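Local coordinates for ATP-binding protein (Mycobacterium tuberculosis, PDB 5UKV) that is the dimerising phospho-acceptor domain of a two-component sensor kinase that probably transfers a phosphoryl group from ATP to a histidine of the kinase itself, at residues Q16-T19 with D20-E24. The protein carries 1 engineered substitution. Numbering follows the deposited sequence.
Sequences QFIT and DASHE
Ser22 folds its hydroxyl back onto the carbonyl of Ile18, one turn earlier in helix 2-40, with OG donating to Ile18 O at 2.7 Å. Its chi1 of -53° sets OG beside the backbone N, and the two Ser22 donors reach the same oxygen from opposite faces of the carbonyl plane; the backbone hydrogen bond from Ser22 N to Ile18 O measures 3.0 Å. This double grip satisfies a buried hydroxyl within its own helix, on a side where Ser22 and Ile18 pack against Leu68 and Met14 of the second subunit, respectively. One residue on, Thr19 and His23 lie alongside each other. The Thr19 methyl, CG2, stands anti to the backbone N and rests 3.8 Å from His23 CD2, while OG1 hydrogen-bonds back to the carbonyl oxygen of Arg15. The imidazole passes obliquely by the Thr19 carbonyl, with CD2 3.3 Å from Thr19 O. On the exposed side, a water donates to Asp20 OD1 at 2.7 Å and to Gln16 O at 3.2 Å, bridging carboxylate and main chain. Phe17 and Ala21 instead pack on Leu68 of helix 47-71 in the same chain. The Ser-His-Glu sequence marks the H-box of HisKA domains: His23, probably the phosphorylated histidine, projects from the first helix of the hairpin that pairs with another to form the dimeric four-helix bundle.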
# COMPACT_ATOMS: atom_id res chain seq x y z
N GLN A 16 -15.82 3.74 -3.41
CA GLN A 16 -15.99 3.06 -2.13
C GLN A 16 -14.99 1.92 -1.96
O GLN A 16 -14.39 1.82 -0.88
CB GLN A 16 -17.41 2.57 -1.92
CG GLN A 16 -18.41 3.72 -1.66
CD GLN A 16 -19.89 3.42 -1.97
OE1 GLN A 16 -20.22 2.35 -2.56
NE2 GLN A 16 -20.82 4.41 -1.61
N PHE A 17 -14.78 1.16 -3.03
CA PHE A 17 -13.84 0.01 -3.02
C PHE A 17 -12.41 0.56 -2.78
O PHE A 17 -11.64 0.07 -1.91
CB PHE A 17 -13.94 -0.75 -4.31
CG PHE A 17 -12.91 -1.77 -4.46
CD1 PHE A 17 -12.99 -2.98 -3.74
CD2 PHE A 17 -11.80 -1.54 -5.25
CE1 PHE A 17 -11.98 -3.92 -3.85
CE2 PHE A 17 -10.79 -2.51 -5.37
CZ PHE A 17 -10.88 -3.69 -4.64
N ILE A 18 -12.03 1.56 -3.57
CA ILE A 18 -10.74 2.19 -3.43
C ILE A 18 -10.52 2.79 -1.99
O ILE A 18 -9.42 2.55 -1.38
CB ILE A 18 -10.47 3.16 -4.56
CG1 ILE A 18 -10.17 2.41 -5.77
CG2 ILE A 18 -9.28 4.04 -4.20
CD1 ILE A 18 -10.24 3.16 -7.05
N THR A 19 -11.51 3.44 -1.40
CA THR A 19 -11.38 3.87 -0.04
C THR A 19 -11.16 2.71 0.97
O THR A 19 -10.28 2.79 1.80
CB THR A 19 -12.60 4.73 0.27
OG1 THR A 19 -12.66 5.79 -0.73
CG2 THR A 19 -12.58 5.24 1.63
N ASP A 20 -11.99 1.67 0.89
CA ASP A 20 -11.82 0.49 1.76
C ASP A 20 -10.53 -0.16 1.61
O ASP A 20 -9.80 -0.38 2.56
CB ASP A 20 -12.94 -0.54 1.67
CG ASP A 20 -14.31 0.05 2.07
OD1 ASP A 20 -14.38 1.12 2.76
OD2 ASP A 20 -15.39 -0.52 1.65
N ALA A 21 -10.16 -0.43 0.40
CA ALA A 21 -8.88 -1.08 0.17
C ALA A 21 -7.67 -0.30 0.65
O ALA A 21 -6.76 -0.92 1.25
CB ALA A 21 -8.80 -1.42 -1.25
N SER A 22 -7.70 1.02 0.50
CA SER A 22 -6.66 1.80 0.94
C SER A 22 -6.49 1.97 2.43
O SER A 22 -5.35 1.90 2.89
CB SER A 22 -6.73 3.16 0.33
OG SER A 22 -6.82 3.02 -1.08
N HIS A 23 -7.61 2.05 3.15
CA HIS A 23 -7.61 1.98 4.60
C HIS A 23 -7.12 0.66 5.11
O HIS A 23 -6.38 0.65 6.10
CB HIS A 23 -9.00 2.32 5.17
CG HIS A 23 -9.33 3.79 5.17
ND1 HIS A 23 -8.59 4.72 5.85
CD2 HIS A 23 -10.38 4.46 4.64
CE1 HIS A 23 -9.17 5.90 5.72
NE2 HIS A 23 -10.25 5.77 4.99
N GLU A 24 -7.40 -0.43 4.41
CA GLU A 24 -6.89 -1.71 4.84
C GLU A 24 -5.36 -1.84 4.72
O GLU A 24 -4.68 -2.46 5.57
CB GLU A 24 -7.55 -2.82 3.97
CG GLU A 24 -9.01 -3.22 4.34
CD GLU A 24 -9.69 -4.09 3.30
OE1 GLU A 24 -9.01 -4.52 2.30
OE2 GLU A 24 -10.95 -4.21 3.37
O HOH W 1 -15.91 2.98 1.64